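PDB 3TGH: glideosome-associated protein 50 from Plasmodium falciparum 3D7, which serves as a component of the glideosome in gliding motility and host-cell invasion, and may assemble and anchor that complex at the inner membrane complex of the parasite. Local coordinates for residues A[8-14]-A[40-46]; A[76-80]-A[155-159]; A[194-200]-A[228-234]; A[218-222]-A[242-247]. The contacts are given in a common frame with arbitrary orientation. Numbering follows the deposited sequence.

Interaction 1: residues A[8-14]-A[40-46]; sequences SLGDWGK and SPGSNFI
Trp12 sets the edge of its indole against the face of the Phe45 ring: the six-membered ring centroids lie 5.2 Å apart, the planes meet at 62°, and CH2 of Trp12 comes 3.9 Å from CZ of Phe45. Chi1 near 49° (p) swings the indole there, with Asn44 O over one of its faces and NE1 donating to Ser40 OG (2.9 Å); a weak bond from Trp12 NE1 to Asn44 OD1 measures 3.4 Å, that oxygen being held mainly by Thr78. The two loops run in the same sense, pairing Leu9 with Ser40, Gly10 with Pro41, Asp11 with Ser43 and Gly13 with Phe45 (CA-CA 4.2 to 5.0 Å). Ser40 OG donates to Leu9 O (2.9 Å). These are the first two signature loops of metallophosphoesterases, following strands 4-8 and 37-40; the second, Gly-Asp-x-x-Tyr in purple acid phosphatases, probably corresponds to Gly42-Ser43-Asn44-Phe45-Ile46, with Ser43 where the motif has Asp. Asp11 adopts a left-handed backbone (54/49), and its OD1 accepts from Ser43 N (2.9 Å), while OD2 receives the amide of metal-binding His233. Water 1 joins Asp11 OD1 (2.8 Å) to Ser43 OG (2.6 Å). Gly13 centres an inverse gamma turn and forms a single bridge with Phe45: its N gives a weak bond to Asn44 O (2.8 Å), and Ile46 N donates to Gly13 O (3.0 Å). A CB on Gly13 would clash with Asn44 O.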
# COMPACT_ATOMS: atom_id res chain seq x y z
N SER A 8 7.25 2.19 -1.15
CA SER A 8 5.93 2.66 -0.73
C SER A 8 5.93 4.18 -0.70
O SER A 8 6.85 4.78 -0.15
CB SER A 8 5.58 2.14 0.68
OG SER A 8 5.38 0.74 0.69
N LEU A 9 4.89 4.78 -1.28
CA LEU A 9 4.71 6.23 -1.33
C LEU A 9 3.24 6.56 -1.07
O LEU A 9 2.37 6.13 -1.82
CB LEU A 9 5.13 6.75 -2.71
CG LEU A 9 5.01 8.27 -2.89
CD1 LEU A 9 6.11 8.99 -2.10
CD2 LEU A 9 5.04 8.64 -4.37
N GLY A 10 2.95 7.32 -0.03
CA GLY A 10 1.55 7.57 0.36
C GLY A 10 1.16 9.03 0.44
O GLY A 10 1.99 9.88 0.78
N ASP A 11 -0.09 9.33 0.11
CA ASP A 11 -0.66 10.68 0.27
C ASP A 11 0.20 11.74 -0.42
O ASP A 11 0.50 12.80 0.14
CB ASP A 11 -0.84 10.97 1.75
CG ASP A 11 -1.82 10.02 2.40
OD1 ASP A 11 -3.04 10.22 2.25
OD2 ASP A 11 -1.39 9.06 3.06
N TRP A 12 0.54 11.43 -1.67
CA TRP A 12 1.62 12.09 -2.41
C TRP A 12 1.13 13.19 -3.35
O TRP A 12 1.91 14.04 -3.79
CB TRP A 12 2.40 11.01 -3.20
CG TRP A 12 1.49 10.10 -3.96
CD1 TRP A 12 1.06 8.85 -3.59
CD2 TRP A 12 0.84 10.39 -5.21
NE1 TRP A 12 0.19 8.35 -4.52
CE2 TRP A 12 0.05 9.26 -5.54
CE3 TRP A 12 0.86 11.48 -6.09
CZ2 TRP A 12 -0.73 9.20 -6.69
CZ3 TRP A 12 0.09 11.41 -7.25
CH2 TRP A 12 -0.69 10.29 -7.54
N GLY A 13 -0.17 13.19 -3.67
CA GLY A 13 -0.70 14.06 -4.71
C GLY A 13 -1.12 15.44 -4.28
O GLY A 13 -2.32 15.73 -4.17
N LYS A 14 -0.13 16.30 -4.07
CA LYS A 14 -0.36 17.71 -3.75
C LYS A 14 0.87 18.51 -4.17
O LYS A 14 2.00 18.08 -3.96
CB LYS A 14 -0.61 17.89 -2.26
CG LYS A 14 -1.05 19.30 -1.87
CD LYS A 14 -1.35 19.43 -0.38
CE LYS A 14 -1.82 20.84 -0.04
NZ LYS A 14 -2.14 21.00 1.41
N SER A 40 1.22 2.18 -3.24
CA SER A 40 0.82 3.48 -2.71
C SER A 40 -0.29 3.37 -1.67
O SER A 40 -1.46 3.23 -2.04
CB SER A 40 0.38 4.39 -3.85
OG SER A 40 0.02 5.67 -3.37
N PRO A 41 0.08 3.41 -0.38
CA PRO A 41 -0.93 3.46 0.67
C PRO A 41 -1.51 4.86 0.78
O PRO A 41 -1.16 5.76 0.01
CB PRO A 41 -0.14 3.07 1.92
CG PRO A 41 1.21 3.63 1.68
CD PRO A 41 1.44 3.46 0.19
N GLY A 42 -2.43 5.05 1.71
CA GLY A 42 -3.05 6.35 1.91
C GLY A 42 -3.91 6.77 0.74
O GLY A 42 -4.40 5.93 -0.02
N SER A 43 -4.08 8.08 0.59
CA SER A 43 -4.76 8.63 -0.58
C SER A 43 -3.77 8.85 -1.72
O SER A 43 -2.55 8.84 -1.51
CB SER A 43 -5.44 9.96 -0.22
OG SER A 43 -6.52 9.77 0.67
N ASN A 44 -4.30 9.06 -2.91
CA ASN A 44 -3.49 9.47 -4.06
C ASN A 44 -3.48 10.99 -4.17
O ASN A 44 -2.44 11.62 -3.97
CB ASN A 44 -4.03 8.85 -5.35
CG ASN A 44 -3.86 7.35 -5.40
OD1 ASN A 44 -2.78 6.83 -5.08
ND2 ASN A 44 -4.92 6.64 -5.80
N PHE A 45 -4.64 11.57 -4.46
CA PHE A 45 -4.75 12.99 -4.67
C PHE A 45 -5.41 13.63 -3.46
O PHE A 45 -6.56 13.32 -3.13
CB PHE A 45 -5.56 13.29 -5.93
CG PHE A 45 -4.89 12.82 -7.19
CD1 PHE A 45 -4.02 13.65 -7.88
CD2 PHE A 45 -5.13 11.55 -7.67
CE1 PHE A 45 -3.40 13.21 -9.05
CE2 PHE A 45 -4.51 11.10 -8.83
CZ PHE A 45 -3.65 11.93 -9.52
N ILE A 46 -4.69 14.54 -2.81
CA ILE A 46 -5.16 15.15 -1.58
C ILE A 46 -6.44 15.95 -1.79
O ILE A 46 -7.30 15.99 -0.91
CB ILE A 46 -4.06 16.02 -0.91
CG1 ILE A 46 -2.80 15.18 -0.63
CG2 ILE A 46 -4.58 16.67 0.39
CD1 ILE A 46 -3.05 13.92 0.20
O HOH W 1 -5.61 9.55 3.12

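Interaction 2: residues A[76-80]-A[155-159]; sequences FFTVL and IFIDT
Phe156, the residue most buried by this contact, points toward Phe77 and Val79. Its chi1 is m, which brings CZ to 3.4 Å from CB of Phe77. Phe77 CB points toward 155-159 but, with chi1 also m, its ring leads away; the two rings are oblique, centroids 5.7 Å apart and planes at 31°. Val79 (chi1 m) comes next: its CG1 sits at the Phe156 ring edge, 3.6 Å from both Phe156 CB and Ile157 O. The touching parts run 10° apart, with no direct hydrogen bond between them. Where Leu80 and Asp158 come to 6.3 Å between CA atoms, water takes over. Water 4 links Leu80 N to Asp158 OD2 (2.8 Å each), and water 3 ties Leu80 O (2.9 Å) to Ile157 O (2.8 Å). Asp158 OD1 also accepts from Val161 N, and OD2 from Trp85 NE1. Strands 75-78 and 148-156 belong to different sheets, so this contact is part of the core between the two sheets of the metallophosphoesterase beta sandwich.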
# COMPACT_ATOMS: atom_id res chain seq x y z
N PHE A 76 2.73 0.73 -10.51
CA PHE A 76 2.37 1.61 -9.40
C PHE A 76 1.02 1.10 -8.89
O PHE A 76 -0.04 1.49 -9.41
CB PHE A 76 2.28 3.05 -9.92
CG PHE A 76 2.08 4.09 -8.84
CD1 PHE A 76 3.17 4.69 -8.23
CD2 PHE A 76 0.81 4.51 -8.50
CE1 PHE A 76 2.98 5.67 -7.26
CE2 PHE A 76 0.62 5.48 -7.52
CZ PHE A 76 1.71 6.05 -6.90
N PHE A 77 1.07 0.19 -7.92
CA PHE A 77 -0.12 -0.48 -7.39
C PHE A 77 -0.69 0.45 -6.34
O PHE A 77 -0.07 0.68 -5.30
CB PHE A 77 0.22 -1.81 -6.71
CG PHE A 77 0.77 -2.86 -7.64
CD1 PHE A 77 -0.08 -3.55 -8.49
CD2 PHE A 77 2.11 -3.20 -7.61
CE1 PHE A 77 0.43 -4.53 -9.34
CE2 PHE A 77 2.62 -4.17 -8.46
CZ PHE A 77 1.78 -4.84 -9.32
N THR A 78 -1.87 0.98 -6.61
CA THR A 78 -2.44 1.95 -5.70
C THR A 78 -3.84 1.58 -5.21
O THR A 78 -4.47 0.65 -5.69
CB THR A 78 -2.41 3.37 -6.31
OG1 THR A 78 -2.72 4.31 -5.28
CG2 THR A 78 -3.40 3.50 -7.45
N VAL A 79 -4.27 2.30 -4.17
CA VAL A 79 -5.62 2.21 -3.64
C VAL A 79 -6.10 3.64 -3.40
O VAL A 79 -5.31 4.58 -3.41
CB VAL A 79 -5.68 1.47 -2.29
CG1 VAL A 79 -5.32 0.00 -2.46
CG2 VAL A 79 -4.75 2.14 -1.27
N LEU A 80 -7.40 3.77 -3.17
CA LEU A 80 -7.99 5.05 -2.82
C LEU A 80 -7.96 5.25 -1.32
O LEU A 80 -8.11 4.31 -0.53
CB LEU A 80 -9.43 5.12 -3.31
CG LEU A 80 -9.68 5.77 -4.67
CD1 LEU A 80 -8.55 5.65 -5.67
CD2 LEU A 80 -11.00 5.35 -5.23
N ILE A 155 -1.98 -7.72 -0.82
CA ILE A 155 -3.42 -7.57 -0.76
C ILE A 155 -3.74 -6.08 -0.58
O ILE A 155 -3.21 -5.41 0.33
CB ILE A 155 -4.03 -8.41 0.36
CG1 ILE A 155 -3.82 -9.91 0.04
CG2 ILE A 155 -5.53 -8.11 0.53
CD1 ILE A 155 -3.98 -10.82 1.24
N PHE A 156 -4.56 -5.55 -1.48
CA PHE A 156 -4.88 -4.13 -1.50
C PHE A 156 -6.32 -3.93 -1.06
O PHE A 156 -7.24 -4.51 -1.64
CB PHE A 156 -4.64 -3.54 -2.89
CG PHE A 156 -3.21 -3.64 -3.34
CD1 PHE A 156 -2.74 -4.79 -3.95
CD2 PHE A 156 -2.32 -2.59 -3.11
CE1 PHE A 156 -1.40 -4.90 -4.35
CE2 PHE A 156 -1.00 -2.69 -3.50
CZ PHE A 156 -0.53 -3.86 -4.11
N ILE A 157 -6.51 -3.12 -0.02
CA ILE A 157 -7.84 -2.89 0.54
C ILE A 157 -8.25 -1.43 0.45
O ILE A 157 -7.41 -0.54 0.41
CB ILE A 157 -7.93 -3.36 2.03
CG1 ILE A 157 -6.92 -2.64 2.92
CG2 ILE A 157 -7.68 -4.86 2.13
CD1 ILE A 157 -7.09 -2.98 4.42
N ASP A 158 -9.56 -1.22 0.39
CA ASP A 158 -10.14 0.10 0.47
C ASP A 158 -10.76 0.23 1.85
O ASP A 158 -11.83 -0.32 2.11
CB ASP A 158 -11.18 0.35 -0.60
CG ASP A 158 -11.60 1.80 -0.64
OD1 ASP A 158 -12.05 2.31 0.39
OD2 ASP A 158 -11.44 2.44 -1.69
N THR A 159 -10.09 0.96 2.72
CA THR A 159 -10.54 1.06 4.10
C THR A 159 -11.82 1.88 4.28
O THR A 159 -12.48 1.76 5.31
CB THR A 159 -9.42 1.57 5.04
OG1 THR A 159 -8.83 2.75 4.51
CG2 THR A 159 -8.35 0.50 5.21
O HOH W 2 -10.47 4.48 1.06
O HOH W 3 -7.57 2.10 1.23
O HOH W 4 -9.30 1.69 -3.36

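Interaction 3: residues A[194-200]-A[228-234]; sequences IVVGDQP and LYISGHD. With CO (cobalt (II) ion), chain G.
A cobalt ion is held here by one side chain, His233 NE2 at 2.2 Å, with four waters at 2.0 to 2.5 Å completing the recorded shell. Its water 5 also donates to Gln199 OE1 (2.6 Å). The other nitrogen of the imidazole, ND1, donates to Asp198 OD2 (3.1 Å) and weakly to OD1 (3.3 Å), a His-carboxylate pair that orients the ring. His233 takes an unusual backbone conformation (75/-61) with chi1 t; it binds metal cation 2, and lies in the loop corresponding to the Gly-His motif of metallophosphoesterases. Leading up to it, strands 194-196 and 228-231 are parallel, their axes 4.7 Å apart and 18° off line, in the register Ile194-Leu228, Val195-Tyr229, Val196-Ile230. Val195 N donates to Leu228 O (2.9 Å), Ile230 N to Val195 O (2.8 Å) and Gly197 N to Ile230 O (2.9 Å); beyond the strands Gly232 N reaches Asp198 O (2.9 Å). Ile194 CG2 meets Ile230 CD1 (3.7 Å) on one face. On the other, Tyr229 (chi1 t) sends OH to Gln199 O (2.6 Å), and a CB on Gly197 would clash with that hydroxyl. Helices 211-216 and 218-223 connect the two strands in a beta-alpha-beta crossover; strands 148-156 and 245-250 flank the pair, and Ile230 packs on strand 4-8 of the other sheet.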
# COMPACT_ATOMS: atom_id res chain seq x y z
N ILE A 194 1.63 -9.07 2.58
CA ILE A 194 1.70 -7.63 2.78
C ILE A 194 0.35 -7.04 2.40
O ILE A 194 -0.15 -7.27 1.31
CB ILE A 194 2.81 -6.99 1.91
CG1 ILE A 194 4.19 -7.55 2.28
CG2 ILE A 194 2.81 -5.45 2.05
CD1 ILE A 194 4.55 -8.83 1.55
N VAL A 195 -0.24 -6.27 3.31
CA VAL A 195 -1.51 -5.62 3.05
C VAL A 195 -1.27 -4.11 2.97
O VAL A 195 -0.47 -3.56 3.72
CB VAL A 195 -2.54 -5.96 4.15
CG1 VAL A 195 -3.88 -5.30 3.87
CG2 VAL A 195 -2.71 -7.49 4.28
N VAL A 196 -1.95 -3.46 2.02
CA VAL A 196 -1.78 -2.04 1.74
C VAL A 196 -3.14 -1.37 1.76
O VAL A 196 -4.08 -1.84 1.11
CB VAL A 196 -1.15 -1.84 0.33
CG1 VAL A 196 -1.03 -0.35 -0.00
CG2 VAL A 196 0.21 -2.52 0.25
N GLY A 197 -3.28 -0.27 2.52
CA GLY A 197 -4.54 0.44 2.61
C GLY A 197 -4.34 1.90 2.97
O GLY A 197 -3.20 2.39 3.03
N ASP A 198 -5.44 2.60 3.22
CA ASP A 198 -5.39 4.02 3.56
C ASP A 198 -5.28 4.22 5.10
O ASP A 198 -4.27 4.71 5.60
CB ASP A 198 -6.61 4.75 2.99
CG ASP A 198 -6.72 6.19 3.47
OD1 ASP A 198 -5.68 6.86 3.60
OD2 ASP A 198 -7.85 6.66 3.69
N GLN A 199 -6.33 3.84 5.82
CA GLN A 199 -6.42 4.08 7.25
C GLN A 199 -5.62 3.06 8.08
O GLN A 199 -5.84 1.85 7.96
CB GLN A 199 -7.90 4.07 7.68
CG GLN A 199 -8.15 4.14 9.17
CD GLN A 199 -7.71 5.45 9.78
OE1 GLN A 199 -8.13 6.52 9.35
NE2 GLN A 199 -6.87 5.36 10.82
N PRO A 200 -4.71 3.54 8.95
CA PRO A 200 -4.03 2.62 9.87
C PRO A 200 -4.94 2.04 10.95
O PRO A 200 -5.90 2.68 11.36
CB PRO A 200 -2.95 3.48 10.53
CG PRO A 200 -3.28 4.87 10.21
CD PRO A 200 -4.14 4.89 8.99
N LEU A 228 3.22 -7.44 7.19
CA LEU A 228 3.14 -5.98 7.19
C LEU A 228 1.75 -5.49 6.81
O LEU A 228 1.17 -5.98 5.83
CB LEU A 228 4.08 -5.39 6.14
CG LEU A 228 5.53 -5.00 6.43
CD1 LEU A 228 6.30 -6.12 7.07
CD2 LEU A 228 6.16 -4.56 5.12
N TYR A 229 1.23 -4.52 7.54
CA TYR A 229 0.11 -3.71 7.06
C TYR A 229 0.65 -2.31 6.85
O TYR A 229 1.05 -1.64 7.80
CB TYR A 229 -1.08 -3.70 8.04
CG TYR A 229 -2.19 -2.76 7.60
CD1 TYR A 229 -2.70 -2.80 6.31
CD2 TYR A 229 -2.72 -1.81 8.47
CE1 TYR A 229 -3.70 -1.94 5.89
CE2 TYR A 229 -3.73 -0.94 8.06
CZ TYR A 229 -4.21 -1.00 6.77
OH TYR A 229 -5.21 -0.15 6.34
N ILE A 230 0.70 -1.89 5.59
CA ILE A 230 1.23 -0.59 5.19
C ILE A 230 0.06 0.36 4.92
O ILE A 230 -0.80 0.07 4.07
CB ILE A 230 2.11 -0.69 3.92
CG1 ILE A 230 3.20 -1.77 4.10
CG2 ILE A 230 2.72 0.69 3.58
CD1 ILE A 230 4.02 -2.07 2.82
N SER A 231 0.01 1.47 5.65
CA SER A 231 -1.07 2.43 5.51
C SER A 231 -0.50 3.84 5.37
O SER A 231 0.71 4.05 5.43
CB SER A 231 -2.00 2.33 6.72
OG SER A 231 -1.29 2.56 7.91
N GLY A 232 -1.40 4.80 5.16
CA GLY A 232 -1.03 6.19 5.01
C GLY A 232 -1.96 7.00 5.90
O GLY A 232 -2.07 6.72 7.09
N HIS A 233 -2.63 7.97 5.30
CA HIS A 233 -3.69 8.76 5.94
C HIS A 233 -3.12 9.77 6.93
O HIS A 233 -3.33 10.97 6.78
CB HIS A 233 -4.72 7.87 6.63
CG HIS A 233 -6.01 8.57 6.91
ND1 HIS A 233 -7.09 8.51 6.06
CD2 HIS A 233 -6.38 9.35 7.95
CE1 HIS A 233 -8.08 9.23 6.57
NE2 HIS A 233 -7.67 9.75 7.71
N ASP A 234 -2.43 9.28 7.95
CA ASP A 234 -1.65 10.14 8.83
C ASP A 234 -0.36 10.53 8.12
O ASP A 234 0.35 9.67 7.60
CB ASP A 234 -1.38 9.44 10.16
CG ASP A 234 -2.64 9.30 11.01
OD1 ASP A 234 -3.53 10.18 10.91
OD2 ASP A 234 -2.75 8.32 11.78
CO CO G . -9.09 10.58 9.15
O HOH W 5 -9.14 8.62 10.53
O HOH W 6 -9.63 12.07 7.91
O HOH W 7 -11.00 9.60 7.98
O HOH W 8 -7.51 11.76 10.34

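Interaction 4: residues A[218-222]-A[242-247]; sequences LPLLK and DNDMAH
This is a helix-on-sheet contact toward the periphery of the chain, where helix 218-223 packs beside the hairpin of strands 237-242 and 245-250. The helix and strand 245-247 have axes 11.1 Å apart at closest approach, with N-to-C directions 138° apart. Met245 bridges the gap: chi1 and chi2 are t and chi3 m (-44°), placing CE 3.6 Å from Leu221 CB, 3.7 Å from Lys222 N and 4.1 Å from Leu218 CD1. Leu218 CD1 also lies 3.9 Å from His247 CE1, near the plane of the imidazole, whose ring meets Tyr202 edge-to-face. The hairpin reverses through a type I' beta turn from Asp242 to Met245, with Asn243 (57/47) and Asp244 (61/22) at its corners; Met245 N donates to Asp242 O (3.2 Å) and Asp242 N to Met245 O (3.1 Å), the paired bonds of a tight two-residue hairpin. Outside the apolar patch the chemistry turns polar. Lys222, extended from chi2 to chi4, makes a long salt bridge from NZ to Asp242 OD2 (3.9 Å), and water 9 spans the same pair, 2.9 Å from Lys222 NZ and 2.5 Å from Asp242 OD2. The other oxygen of Asp242, OD1, is in a salt bridge with Lys266.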
# COMPACT_ATOMS: atom_id res chain seq x y z
N LEU A 218 -8.06 -6.43 12.07
CA LEU A 218 -6.87 -7.00 12.70
C LEU A 218 -6.93 -8.51 12.98
O LEU A 218 -5.94 -9.21 12.74
CB LEU A 218 -6.48 -6.23 13.97
CG LEU A 218 -5.18 -6.66 14.65
CD1 LEU A 218 -3.98 -6.56 13.71
CD2 LEU A 218 -4.95 -5.82 15.91
N PRO A 219 -8.07 -9.02 13.48
CA PRO A 219 -8.16 -10.46 13.74
C PRO A 219 -7.95 -11.33 12.49
O PRO A 219 -7.36 -12.41 12.59
CB PRO A 219 -9.57 -10.64 14.30
CG PRO A 219 -9.91 -9.31 14.88
CD PRO A 219 -9.28 -8.32 13.96
N LEU A 220 -8.42 -10.85 11.34
CA LEU A 220 -8.19 -11.54 10.06
C LEU A 220 -6.71 -11.54 9.67
O LEU A 220 -6.19 -12.52 9.14
CB LEU A 220 -9.00 -10.90 8.92
CG LEU A 220 -10.52 -10.88 9.06
CD1 LEU A 220 -11.13 -10.16 7.87
CD2 LEU A 220 -11.12 -12.27 9.20
N LEU A 221 -6.03 -10.42 9.92
CA LEU A 221 -4.61 -10.30 9.60
C LEU A 221 -3.77 -11.22 10.49
O LEU A 221 -2.85 -11.88 10.01
CB LEU A 221 -4.14 -8.85 9.74
CG LEU A 221 -4.87 -7.79 8.92
CD1 LEU A 221 -4.21 -6.43 9.17
CD2 LEU A 221 -4.88 -8.11 7.43
N LYS A 222 -4.11 -11.26 11.78
CA LYS A 222 -3.39 -12.11 12.73
C LYS A 222 -3.63 -13.59 12.43
O LYS A 222 -2.69 -14.38 12.47
CB LYS A 222 -3.80 -11.80 14.17
CG LYS A 222 -3.19 -10.52 14.73
CD LYS A 222 -3.69 -10.26 16.15
CE LYS A 222 -3.12 -8.98 16.73
NZ LYS A 222 -3.84 -8.56 17.96
N ASP A 242 3.74 -5.47 16.81
CA ASP A 242 2.90 -6.16 17.77
C ASP A 242 2.58 -7.57 17.26
O ASP A 242 2.01 -7.72 16.19
CB ASP A 242 1.60 -5.37 17.97
CG ASP A 242 0.55 -6.15 18.75
OD1 ASP A 242 0.75 -6.39 19.96
OD2 ASP A 242 -0.49 -6.50 18.15
N ASN A 243 2.98 -8.59 18.03
CA ASN A 243 2.70 -9.99 17.71
C ASN A 243 3.24 -10.42 16.34
O ASN A 243 2.52 -11.05 15.55
CB ASN A 243 1.19 -10.28 17.80
CG ASN A 243 0.59 -9.93 19.16
OD1 ASN A 243 -0.59 -9.57 19.25
ND2 ASN A 243 1.39 -10.04 20.21
N ASP A 244 4.49 -10.07 16.06
CA ASP A 244 5.18 -10.42 14.80
C ASP A 244 4.50 -9.85 13.54
O ASP A 244 4.69 -10.36 12.44
CB ASP A 244 5.36 -11.94 14.67
CG ASP A 244 6.14 -12.55 15.82
OD1 ASP A 244 7.27 -12.08 16.09
OD2 ASP A 244 5.63 -13.50 16.46
N MET A 245 3.71 -8.79 13.72
CA MET A 245 3.17 -8.03 12.59
C MET A 245 3.64 -6.59 12.72
O MET A 245 3.55 -6.00 13.80
CB MET A 245 1.64 -8.06 12.58
CG MET A 245 1.05 -7.45 11.31
SD MET A 245 -0.76 -7.37 11.26
CE MET A 245 -1.21 -8.98 11.89
N ALA A 246 4.16 -6.05 11.62
CA ALA A 246 4.57 -4.66 11.58
C ALA A 246 3.46 -3.81 10.97
O ALA A 246 2.96 -4.10 9.88
CB ALA A 246 5.85 -4.50 10.79
N HIS A 247 3.08 -2.75 11.67
CA HIS A 247 2.18 -1.74 11.14
C HIS A 247 3.04 -0.58 10.70
O HIS A 247 3.72 0.05 11.51
CB HIS A 247 1.19 -1.31 12.22
CG HIS A 247 0.33 -2.42 12.72
ND1 HIS A 247 -0.98 -2.60 12.31
CD2 HIS A 247 0.60 -3.43 13.58
CE1 HIS A 247 -1.48 -3.67 12.91
NE2 HIS A 247 -0.55 -4.19 13.69
O HOH W 9 -2.92 -5.91 18.63

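How the interactions relate
Interactions 1, 2 and 3 are buried near the centre of the chain and touch one another, whereas interaction 4 is only partly buried and meets interaction 3 alone. Interaction 2 joins the two sheets by hydrophobic side chains and water; interaction 3 runs within one sheet through backbone bonds; interaction 1 links two loops, mostly by polar bonds. Asp11 OD2 accepts from His233 N at 2.8 Å, connecting interaction 1 to the cobalt ligand, and Ser40 N lies 2.9 Å from Phe77 O between interactions 1 and 2. Interactions 2, 3 and 4 reach the same sheet: Ile155 N to Ile194 O is 2.8 Å, and Tyr229 N to Ala246 O is 2.9 Å.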